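Local coordinates for separin (PDB 5U1T), which is a caspase-like cysteine protease that cleaves the MCD1/SCC1 subunit of cohesin at the onset of anaphase, letting chromosomes separate, at residues R1157-L1165 and W1237-F1245; F1255-Y1263 and K1284-L1294. One frame throughout, in Å; residues are numbered along the deposited sequence.

Contact 1 (R1157-L1165 and W1237-F1245)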
loop_
_atom_site.group_PDB
_atom_site.type_symbol
_atom_site.label_atom_id
_atom_site.label_comp_id
_atom_site.label_asym_id
_atom_site.label_seq_id
_atom_site.Cartn_x
_atom_site.Cartn_y
_atom_site.Cartn_z
ATOM N N ARG A 1157 -4.532 10.867 -57.009
ATOM C CA ARG A 1157 -4.865 12.201 -56.551
ATOM C C ARG A 1157 -5.346 12.179 -55.102
ATOM O O ARG A 1157 -6.064 11.268 -54.681
ATOM C CB ARG A 1157 -5.931 12.811 -57.476
ATOM C CG ARG A 1157 -6.139 14.286 -57.278
ATOM C CD ARG A 1157 -6.710 14.910 -58.516
ATOM N NE ARG A 1157 -8.035 14.376 -58.777
ATOM C CZ ARG A 1157 -8.759 14.643 -59.856
ATOM N NH1 ARG A 1157 -9.961 14.093 -59.977
ATOM N NH2 ARG A 1157 -8.298 15.458 -60.801
ATOM N N ARG A 1158 -4.926 13.184 -54.351
ATOM C CA ARG A 1158 -5.263 13.328 -52.958
ATOM C C ARG A 1158 -5.808 14.693 -52.704
ATOM O O ARG A 1158 -5.125 15.662 -52.905
ATOM C CB ARG A 1158 -3.996 13.238 -52.151
ATOM C CG ARG A 1158 -3.907 12.057 -51.227
ATOM C CD ARG A 1158 -2.481 11.903 -50.754
ATOM N NE ARG A 1158 -2.007 10.544 -50.913
ATOM C CZ ARG A 1158 -0.937 10.221 -51.609
ATOM N NH1 ARG A 1158 -0.567 8.968 -51.704
ATOM N NH2 ARG A 1158 -0.237 11.156 -52.203
ATOM N N THR A 1159 -7.026 14.783 -52.218
ATOM C CA THR A 1159 -7.605 16.091 -51.942
ATOM C C THR A 1159 -8.370 16.057 -50.636
ATOM O O THR A 1159 -8.780 15.003 -50.173
ATOM C CB THR A 1159 -8.533 16.565 -53.084
ATOM O OG1 THR A 1159 -9.661 15.695 -53.185
ATOM C CG2 THR A 1159 -7.794 16.536 -54.401
ATOM N N HIS A 1160 -8.573 17.218 -50.044
ATOM C CA HIS A 1160 -9.131 17.287 -48.703
ATOM C C HIS A 1160 -9.848 18.609 -48.583
ATOM O O HIS A 1160 -9.414 19.558 -49.197
ATOM C CB HIS A 1160 -8.008 17.149 -47.672
ATOM C CG HIS A 1160 -8.319 17.750 -46.336
ATOM N ND1 HIS A 1160 -9.137 17.138 -45.412
ATOM C CD2 HIS A 1160 -7.908 18.906 -45.762
ATOM C CE1 HIS A 1160 -9.222 17.892 -44.331
ATOM N NE2 HIS A 1160 -8.486 18.971 -44.516
ATOM N N LEU A 1161 -10.945 18.700 -47.843
ATOM C CA LEU A 1161 -11.504 20.029 -47.627
ATOM C C LEU A 1161 -12.195 20.230 -46.284
ATOM O O LEU A 1161 -12.724 19.293 -45.713
ATOM C CB LEU A 1161 -12.458 20.393 -48.774
ATOM C CG LEU A 1161 -13.506 19.455 -49.345
ATOM C CD1 LEU A 1161 -14.540 19.198 -48.276
ATOM C CD2 LEU A 1161 -14.142 20.075 -50.574
ATOM N N ARG A 1162 -12.176 21.460 -45.774
ATOM C CA ARG A 1162 -12.706 21.740 -44.439
ATOM C C ARG A 1162 -14.009 22.500 -44.544
ATOM O O ARG A 1162 -14.069 23.567 -45.142
ATOM C CB ARG A 1162 -11.693 22.528 -43.601
ATOM C CG ARG A 1162 -10.344 21.865 -43.518
ATOM C CD ARG A 1162 -9.420 22.566 -42.538
ATOM N NE ARG A 1162 -8.846 21.616 -41.581
ATOM C CZ ARG A 1162 -9.268 21.499 -40.321
ATOM N NH1 ARG A 1162 -10.255 22.290 -39.888
ATOM N NH2 ARG A 1162 -8.712 20.593 -39.494
ATOM N N LEU A 1163 -15.062 21.938 -43.963
ATOM C CA LEU A 1163 -16.395 22.534 -44.036
ATOM C C LEU A 1163 -16.794 23.089 -42.681
ATOM O O LEU A 1163 -16.855 22.348 -41.707
ATOM C CB LEU A 1163 -17.416 21.500 -44.511
ATOM C CG LEU A 1163 -16.974 20.670 -45.721
ATOM C CD1 LEU A 1163 -17.936 19.539 -46.001
ATOM C CD2 LEU A 1163 -16.845 21.569 -46.927
ATOM N N PRO A 1164 -17.046 24.396 -42.613
ATOM C CA PRO A 1164 -17.314 25.135 -41.375
ATOM C C PRO A 1164 -18.656 24.845 -40.677
ATOM O O PRO A 1164 -18.676 24.742 -39.427
ATOM C CB PRO A 1164 -17.275 26.591 -41.836
ATOM C CG PRO A 1164 -16.427 26.571 -43.046
ATOM C CD PRO A 1164 -16.753 25.296 -43.736
ATOM N N LEU A 1165 -19.740 24.732 -41.450
ATOM C CA LEU A 1165 -21.096 24.477 -40.914
ATOM C C LEU A 1165 -21.706 25.741 -40.285
ATOM O O LEU A 1165 -22.359 26.544 -40.978
ATOM C CB LEU A 1165 -21.108 23.320 -39.880
ATOM C CG LEU A 1165 -20.290 22.031 -40.099
ATOM C CD1 LEU A 1165 -20.742 20.918 -39.172
ATOM C CD2 LEU A 1165 -20.311 21.555 -41.546
ATOM N N TRP A 1237 -24.439 21.509 -44.764
ATOM C CA TRP A 1237 -23.089 21.067 -44.650
ATOM C C TRP A 1237 -22.283 20.929 -45.907
ATOM O O TRP A 1237 -21.086 21.062 -45.852
ATOM C CB TRP A 1237 -23.076 19.782 -43.858
ATOM C CG TRP A 1237 -23.565 19.974 -42.499
ATOM C CD1 TRP A 1237 -24.116 21.077 -42.011
ATOM C CD2 TRP A 1237 -23.529 19.038 -41.437
ATOM N NE1 TRP A 1237 -24.445 20.907 -40.707
ATOM C CE2 TRP A 1237 -24.081 19.651 -40.331
ATOM C CE3 TRP A 1237 -23.078 17.735 -41.317
ATOM C CZ2 TRP A 1237 -24.204 19.013 -39.128
ATOM C CZ3 TRP A 1237 -23.197 17.112 -40.130
ATOM C CH2 TRP A 1237 -23.755 17.739 -39.052
ATOM N N PHE A 1238 -22.910 20.665 -47.037
ATOM C CA PHE A 1238 -22.145 20.494 -48.260
ATOM C C PHE A 1238 -22.499 21.476 -49.342
ATOM O O PHE A 1238 -22.474 21.148 -50.511
ATOM C CB PHE A 1238 -22.324 19.088 -48.779
ATOM C CG PHE A 1238 -22.229 18.059 -47.728
ATOM C CD1 PHE A 1238 -23.269 17.831 -46.892
ATOM C CD2 PHE A 1238 -21.087 17.333 -47.575
ATOM C CE1 PHE A 1238 -23.177 16.888 -45.916
ATOM C CE2 PHE A 1238 -20.990 16.382 -46.603
ATOM C CZ PHE A 1238 -22.039 16.161 -45.774
ATOM N N ASN A 1239 -22.811 22.696 -48.952
ATOM C CA ASN A 1239 -23.207 23.675 -49.924
ATOM C C ASN A 1239 -22.084 23.927 -50.887
ATOM O O ASN A 1239 -21.067 24.494 -50.548
ATOM C CB ASN A 1239 -23.712 24.950 -49.263
ATOM C CG ASN A 1239 -22.810 25.421 -48.171
ATOM O OD1 ASN A 1239 -21.880 24.722 -47.776
ATOM N ND2 ASN A 1239 -23.072 26.612 -47.671
ATOM N N GLY A 1240 -22.271 23.436 -52.096
ATOM C CA GLY A 1240 -21.303 23.628 -53.140
ATOM C C GLY A 1240 -20.331 22.510 -53.362
ATOM O O GLY A 1240 -19.607 22.534 -54.331
ATOM N N VAL A 1241 -20.314 21.517 -52.490
ATOM C CA VAL A 1241 -19.343 20.453 -52.643
ATOM C C VAL A 1241 -19.868 19.039 -52.591
ATOM O O VAL A 1241 -19.140 18.136 -52.246
ATOM C CB VAL A 1241 -18.216 20.598 -51.625
ATOM C CG1 VAL A 1241 -17.318 21.745 -52.001
ATOM C CG2 VAL A 1241 -18.785 20.827 -50.248
ATOM N N GLN A 1242 -21.120 18.846 -52.951
ATOM C CA GLN A 1242 -21.669 17.516 -52.949
ATOM C C GLN A 1242 -20.987 16.732 -54.043
ATOM O O GLN A 1242 -21.035 15.531 -54.060
ATOM C CB GLN A 1242 -23.156 17.546 -53.194
ATOM C CG GLN A 1242 -23.942 18.298 -52.160
ATOM C CD GLN A 1242 -25.410 18.018 -52.269
ATOM O OE1 GLN A 1242 -25.845 17.357 -53.181
ATOM N NE2 GLN A 1242 -26.179 18.520 -51.333
ATOM N N GLY A 1243 -20.378 17.438 -54.976
ATOM C CA GLY A 1243 -19.638 16.822 -56.064
ATOM C C GLY A 1243 -18.342 16.127 -55.686
ATOM O O GLY A 1243 -17.799 15.348 -56.481
ATOM N N PHE A 1244 -17.848 16.408 -54.475
ATOM C CA PHE A 1244 -16.670 15.748 -53.926
ATOM C C PHE A 1244 -16.976 14.257 -53.788
ATOM O O PHE A 1244 -16.084 13.411 -53.879
ATOM C CB PHE A 1244 -16.303 16.377 -52.572
ATOM C CG PHE A 1244 -14.925 16.006 -52.046
ATOM C CD1 PHE A 1244 -13.786 16.617 -52.551
ATOM C CD2 PHE A 1244 -14.782 15.082 -51.023
ATOM C CE1 PHE A 1244 -12.534 16.300 -52.063
ATOM C CE2 PHE A 1244 -13.527 14.763 -50.520
ATOM C CZ PHE A 1244 -12.403 15.373 -51.038
ATOM N N PHE A 1245 -18.256 13.946 -53.594
ATOM C CA PHE A 1245 -18.703 12.568 -53.440
ATOM C C PHE A 1245 -19.067 11.897 -54.760
ATOM O O PHE A 1245 -19.333 10.690 -54.797
ATOM C CB PHE A 1245 -19.905 12.511 -52.499
ATOM C CG PHE A 1245 -19.554 12.768 -51.083
ATOM C CD1 PHE A 1245 -19.088 11.729 -50.278
ATOM C CD2 PHE A 1245 -19.648 14.050 -50.559
ATOM C CE1 PHE A 1245 -18.740 11.961 -48.969
ATOM C CE2 PHE A 1245 -19.306 14.300 -49.254
ATOM C CZ PHE A 1245 -18.853 13.260 -48.450
#

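Contact 2 (F1255-Y1263 and K1284-L1294)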
loop_
_atom_site.group_PDB
_atom_site.type_symbol
_atom_site.label_atom_id
_atom_site.label_comp_id
_atom_site.label_asym_id
_atom_site.label_seq_id
_atom_site.Cartn_x
_atom_site.Cartn_y
_atom_site.Cartn_z
ATOM N N PHE A 1255 -12.484 17.640 -70.820
ATOM C CA PHE A 1255 -12.102 18.435 -69.658
ATOM C C PHE A 1255 -11.176 19.589 -70.030
ATOM O O PHE A 1255 -11.299 20.700 -69.503
ATOM C CB PHE A 1255 -11.417 17.579 -68.582
ATOM C CG PHE A 1255 -10.842 18.405 -67.470
ATOM C CD1 PHE A 1255 -11.678 18.993 -66.536
ATOM C CD2 PHE A 1255 -9.485 18.666 -67.409
ATOM C CE1 PHE A 1255 -11.174 19.801 -65.546
ATOM C CE2 PHE A 1255 -8.970 19.477 -66.414
ATOM C CZ PHE A 1255 -9.817 20.042 -65.479
ATOM N N GLU A 1256 -10.243 19.312 -70.934
ATOM C CA GLU A 1256 -9.255 20.298 -71.340
ATOM C C GLU A 1256 -9.851 21.445 -72.143
ATOM O O GLU A 1256 -9.398 22.580 -72.022
ATOM C CB GLU A 1256 -8.142 19.620 -72.132
ATOM C CG GLU A 1256 -7.103 18.987 -71.226
ATOM C CD GLU A 1256 -6.426 20.023 -70.326
ATOM O OE1 GLU A 1256 -6.252 21.191 -70.784
ATOM O OE2 GLU A 1256 -6.082 19.675 -69.168
ATOM N N LYS A 1257 -10.868 21.162 -72.952
ATOM C CA LYS A 1257 -11.538 22.233 -73.671
ATOM C C LYS A 1257 -12.374 23.032 -72.670
ATOM O O LYS A 1257 -12.457 24.261 -72.758
ATOM C CB LYS A 1257 -12.396 21.700 -74.835
ATOM C CG LYS A 1257 -12.658 22.771 -75.951
ATOM C CD LYS A 1257 -13.141 22.155 -77.292
ATOM C CE LYS A 1257 -13.565 23.213 -78.354
ATOM N NZ LYS A 1257 -12.434 24.016 -78.921
ATOM N N PHE A 1258 -12.960 22.355 -71.690
ATOM C CA PHE A 1258 -13.694 23.078 -70.655
ATOM C C PHE A 1258 -12.780 24.002 -69.842
ATOM O O PHE A 1258 -13.206 25.069 -69.378
ATOM C CB PHE A 1258 -14.415 22.139 -69.690
ATOM C CG PHE A 1258 -15.130 22.873 -68.595
ATOM C CD1 PHE A 1258 -16.281 23.596 -68.870
ATOM C CD2 PHE A 1258 -14.631 22.880 -67.303
ATOM C CE1 PHE A 1258 -16.936 24.285 -67.886
ATOM C CE2 PHE A 1258 -15.283 23.578 -66.296
ATOM C CZ PHE A 1258 -16.436 24.278 -66.584
ATOM N N LYS A 1259 -11.530 23.581 -69.668
ATOM C CA LYS A 1259 -10.604 24.332 -68.841
ATOM C C LYS A 1259 -10.220 25.649 -69.537
ATOM O O LYS A 1259 -10.173 26.707 -68.891
ATOM C CB LYS A 1259 -9.366 23.487 -68.512
ATOM C CG LYS A 1259 -8.504 24.085 -67.420
ATOM C CD LYS A 1259 -7.641 23.028 -66.793
ATOM C CE LYS A 1259 -6.290 22.959 -67.438
ATOM N NZ LYS A 1259 -5.272 22.627 -66.401
ATOM N N ASP A 1260 -9.972 25.579 -70.845
ATOM C CA ASP A 1260 -9.710 26.768 -71.651
ATOM C C ASP A 1260 -10.843 27.777 -71.512
ATOM O O ASP A 1260 -10.613 28.969 -71.292
ATOM C CB ASP A 1260 -9.531 26.400 -73.124
ATOM C CG ASP A 1260 -8.154 25.843 -73.432
ATOM O OD1 ASP A 1260 -7.240 25.972 -72.601
ATOM O OD2 ASP A 1260 -7.976 25.279 -74.534
ATOM N N LYS A 1261 -12.071 27.282 -71.631
ATOM C CA LYS A 1261 -13.260 28.132 -71.569
ATOM C C LYS A 1261 -13.464 28.741 -70.181
ATOM O O LYS A 1261 -13.625 29.964 -70.035
ATOM C CB LYS A 1261 -14.495 27.328 -71.983
ATOM C CG LYS A 1261 -14.515 26.974 -73.464
ATOM C CD LYS A 1261 -14.743 28.199 -74.315
ATOM C CE LYS A 1261 -15.059 27.784 -75.740
ATOM N NZ LYS A 1261 -15.787 28.841 -76.538
ATOM N N PHE A 1262 -13.470 27.854 -69.187
ATOM C CA PHE A 1262 -13.489 28.194 -67.779
ATOM C C PHE A 1262 -12.562 29.368 -67.494
ATOM O O PHE A 1262 -13.000 30.389 -66.977
ATOM C CB PHE A 1262 -13.092 26.965 -66.943
ATOM C CG PHE A 1262 -12.902 27.254 -65.483
ATOM C CD1 PHE A 1262 -13.994 27.360 -64.637
ATOM C CD2 PHE A 1262 -11.619 27.410 -64.952
ATOM C CE1 PHE A 1262 -13.816 27.632 -63.290
ATOM C CE2 PHE A 1262 -11.430 27.690 -63.611
ATOM C CZ PHE A 1262 -12.531 27.803 -62.777
ATOM N N TYR A 1263 -11.289 29.241 -67.853
ATOM C CA TYR A 1263 -10.358 30.338 -67.608
ATOM C C TYR A 1263 -10.693 31.582 -68.420
ATOM O O TYR A 1263 -10.596 32.685 -67.901
ATOM C CB TYR A 1263 -8.916 29.909 -67.872
ATOM C CG TYR A 1263 -8.323 29.194 -66.683
ATOM C CD1 TYR A 1263 -8.050 29.874 -65.496
ATOM C CD2 TYR A 1263 -8.060 27.834 -66.734
ATOM C CE1 TYR A 1263 -7.515 29.213 -64.402
ATOM C CE2 TYR A 1263 -7.532 27.167 -65.647
ATOM C CZ TYR A 1263 -7.261 27.858 -64.486
ATOM O OH TYR A 1263 -6.733 27.163 -63.426
ATOM N N LYS A 1284 -3.604 30.043 -60.814
ATOM C CA LYS A 1284 -4.271 28.929 -61.464
ATOM C C LYS A 1284 -4.816 27.949 -60.422
ATOM O O LYS A 1284 -4.137 27.611 -59.456
ATOM C CB LYS A 1284 -3.316 28.242 -62.450
ATOM C CG LYS A 1284 -2.825 29.171 -63.617
ATOM C CD LYS A 1284 -3.756 29.194 -64.874
ATOM C CE LYS A 1284 -3.197 30.114 -65.996
ATOM N NZ LYS A 1284 -3.611 29.765 -67.431
ATOM N N VAL A 1285 -6.066 27.539 -60.614
ATOM C CA VAL A 1285 -6.772 26.643 -59.703
ATOM C C VAL A 1285 -6.516 25.193 -60.082
ATOM O O VAL A 1285 -6.376 24.889 -61.247
ATOM C CB VAL A 1285 -8.290 26.934 -59.733
ATOM C CG1 VAL A 1285 -9.051 25.858 -59.070
ATOM C CG2 VAL A 1285 -8.593 28.250 -59.065
ATOM N N GLU A 1286 -6.429 24.303 -59.107
ATOM C CA GLU A 1286 -6.235 22.872 -59.374
ATOM C C GLU A 1286 -7.355 22.242 -60.216
ATOM O O GLU A 1286 -8.501 22.685 -60.172
ATOM C CB GLU A 1286 -6.101 22.125 -58.048
ATOM C CG GLU A 1286 -4.694 22.089 -57.507
ATOM C CD GLU A 1286 -3.991 20.783 -57.841
ATOM O OE1 GLU A 1286 -4.623 19.703 -57.699
ATOM O OE2 GLU A 1286 -2.806 20.836 -58.244
ATOM N N ASP A 1287 -7.023 21.200 -60.968
ATOM C CA ASP A 1287 -7.990 20.595 -61.880
ATOM C C ASP A 1287 -9.225 20.062 -61.174
ATOM O O ASP A 1287 -10.336 20.186 -61.702
ATOM C CB ASP A 1287 -7.364 19.449 -62.672
ATOM C CG ASP A 1287 -6.521 19.926 -63.821
ATOM O OD1 ASP A 1287 -6.495 21.144 -64.078
ATOM O OD2 ASP A 1287 -5.877 19.083 -64.469
ATOM N N TRP A 1288 -9.045 19.468 -59.995
ATOM C CA TRP A 1288 -10.156 18.778 -59.357
ATOM C C TRP A 1288 -11.202 19.780 -58.920
ATOM O O TRP A 1288 -12.359 19.420 -58.741
ATOM C CB TRP A 1288 -9.694 17.935 -58.169
ATOM C CG TRP A 1288 -9.185 18.721 -57.001
ATOM C CD1 TRP A 1288 -7.893 19.068 -56.771
ATOM C CD2 TRP A 1288 -9.950 19.263 -55.906
ATOM N NE1 TRP A 1288 -7.797 19.787 -55.605
ATOM C CE2 TRP A 1288 -9.041 19.924 -55.052
ATOM C CE3 TRP A 1288 -11.308 19.248 -55.561
ATOM C CZ2 TRP A 1288 -9.440 20.564 -53.870
ATOM C CZ3 TRP A 1288 -11.707 19.895 -54.381
ATOM C CH2 TRP A 1288 -10.773 20.544 -53.557
ATOM N N VAL A 1289 -10.800 21.036 -58.755
ATOM C CA VAL A 1289 -11.744 22.101 -58.413
ATOM C C VAL A 1289 -12.578 22.480 -59.635
ATOM O O VAL A 1289 -13.798 22.654 -59.547
ATOM C CB VAL A 1289 -11.021 23.351 -57.882
ATOM C CG1 VAL A 1289 -12.003 24.501 -57.644
ATOM C CG2 VAL A 1289 -10.235 23.016 -56.605
ATOM N N ILE A 1290 -11.890 22.598 -60.770
ATOM C CA ILE A 1290 -12.525 22.832 -62.050
ATOM C C ILE A 1290 -13.476 21.689 -62.361
ATOM O O ILE A 1290 -14.595 21.932 -62.794
ATOM C CB ILE A 1290 -11.475 22.993 -63.176
ATOM C CG1 ILE A 1290 -10.464 24.077 -62.790
ATOM C CG2 ILE A 1290 -12.129 23.340 -64.510
ATOM C CD1 ILE A 1290 -9.311 24.222 -63.776
ATOM N N GLU A 1291 -13.047 20.451 -62.102
ATOM C CA GLU A 1291 -13.862 19.263 -62.391
ATOM C C GLU A 1291 -15.193 19.284 -61.663
ATOM O O GLU A 1291 -16.160 18.683 -62.108
ATOM C CB GLU A 1291 -13.120 17.977 -62.029
ATOM C CG GLU A 1291 -12.014 17.615 -62.991
ATOM C CD GLU A 1291 -11.140 16.488 -62.476
ATOM O OE1 GLU A 1291 -10.059 16.225 -63.073
ATOM O OE2 GLU A 1291 -11.541 15.865 -61.469
ATOM N N LEU A 1292 -15.240 19.969 -60.531
ATOM C CA LEU A 1292 -16.464 20.021 -59.747
ATOM C C LEU A 1292 -17.586 20.670 -60.549
ATOM O O LEU A 1292 -18.744 20.328 -60.371
ATOM C CB LEU A 1292 -16.241 20.780 -58.441
ATOM C CG LEU A 1292 -15.473 20.051 -57.339
ATOM C CD1 LEU A 1292 -15.350 20.948 -56.123
ATOM C CD2 LEU A 1292 -16.170 18.750 -57.002
ATOM N N PHE A 1293 -17.233 21.605 -61.429
ATOM C CA PHE A 1293 -18.219 22.308 -62.251
ATOM C C PHE A 1293 -18.856 21.343 -63.240
ATOM O O PHE A 1293 -20.079 21.278 -63.346
ATOM C CB PHE A 1293 -17.575 23.501 -62.979
ATOM C CG PHE A 1293 -17.338 24.686 -62.088
ATOM C CD1 PHE A 1293 -16.173 24.783 -61.333
ATOM C CD2 PHE A 1293 -18.296 25.682 -61.973
ATOM C CE1 PHE A 1293 -15.967 25.843 -60.490
ATOM C CE2 PHE A 1293 -18.091 26.754 -61.140
ATOM C CZ PHE A 1293 -16.924 26.834 -60.394
ATOM N N LEU A 1294 -18.010 20.578 -63.927
ATOM C CA LEU A 1294 -18.449 19.529 -64.836
ATOM C C LEU A 1294 -19.303 18.475 -64.155
ATOM O O LEU A 1294 -20.024 17.730 -64.810
ATOM C CB LEU A 1294 -17.248 18.851 -65.483
ATOM C CG LEU A 1294 -16.454 19.708 -66.454
ATOM C CD1 LEU A 1294 -15.557 18.850 -67.334
ATOM C CD2 LEU A 1294 -17.420 20.534 -67.280
#

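Contact 1 (R1157-L1165 and W1237-F1245)
The indole of W1237 takes both methyls of L1165 on one face: CD2 makes a CH-pi contact with the five-membered ring, 3.9 Å from its centroid and 18° off the normal, while CD1 sits 3.8 Å from CE2. The ring of F1244 carries L1161 CG over one face, offset toward the rim, and has the carbonyl oxygen of T1159 at its edge, in plane, 3.7 Å from CZ. The loop after helix 1209-1237, with its 3-10 turn at 1242-1244, packs against one side of strand 1157-1163, which runs antiparallel between strands 960-962 and 1146-1152 of a mixed sheet. T1159, L1161 and L1163 point toward the loop; H1160, facing away, hydrogen-bonds S1149 OG through ND1. V1241 lodges between two strand residues and divides its branches: CG1 meets L1161 CD2 and CG2 meets L1163 CD2, each at 3.9 Å. F1244 has CG opposite its backbone N across the first torsion (chi1 -167°), which lays the ring along L1161 as far as T1159; K1150 adds a cation-pi contact to this ring. W1237 donates NE1 to the L1178 carbonyl and packs on F1180 and A1183 of helix 1180-1198. An alanine in place of W1237 is likely to leave both L1165 methyls without the surface they rest on and the L1178 carbonyl without its indole donor. No hydrogen bond joins the two segments; their contact is mainly apolar. On the backbone side of W1237, L1163 CD1 rests 3.5 Å from the W1237 carbonyl O and touches CD2 of the F1238 ring.

Contact 2 (F1255-Y1263 and K1284-L1294)
The helical segments 1255-1263 and 1287-1294 cross nearly at right angles (95°), their axes 10.6 Å apart at closest approach, and meet by knobs-into-holes packing with F1255 and I1290 as the knobs. The F1255 ring enters the hole formed by D1287, I1290, E1291 and L1294, and I1290 enters that of F1255, K1259, F1262 and Y1263. The two branches of I1290 part (chi1 -54°): CG2, anti to the backbone N, lies over one face of F1262 and at the edge of F1258, 3.6 Å from F1258 CE2, whereas CG1, beside the N, carries CD1 to within 3.6 Å of K1259 CD. F1258 is covered on one face by L1294 CD2, a CH-pi contact 3.5 Å from the ring centroid, and on the other by F1262 CB. Beyond it the F1262 and F1293 rings meet obliquely, CE1 to CE1 4.0 Å. Polar contacts line one border. K1259 bends its chain to set NZ 3.0 Å from D1287 OD1 in a salt bridge that uses the syn lone pair. Y1263 OH accepts the backbone N-H of V1285 at 2.9 Å (N-H...O 134°), just before helix 1287-1294, while K1284 NZ stands over the Y1263 face in a cation-pi contact, 4.7 Å from the centroid. E1291 presses CG against F1255, its carboxylate directed to R1155. The E1256 carboxylate lies near that of D1287 without touching it, like charges that the K1259 ammonium would probably ease. The contact thus pairs a buried aromatic and aliphatic interior with a polar border, where one lysine is matched by a carboxylate and another by a ring face.

Overall arrangement
Following the chain, strand 1157-1163 comes first. Contact 1 then closes a largely helical excursion of 71 residues, returning the chain to that strand through the loop after helix 1209-1237. Contact 2 opens only afterwards: 20 residues, over half of them helical, separate segment 1255-1263 from segment 1284-1294, whose return closes it. The two loops lie in series, neither nested nor crossed. The centres of contacts 1 and 2 are about 17 Å apart, yet the contacts touch: helix 1287-1294 of contact 2 reaches contact 1, with E1291 OE2 in a salt bridge to R1157 NH1, W1288 against T1159, and L1292 against the backbone of G1243. Sheet, covering loop and perpendicular helix pair are thereby tied together.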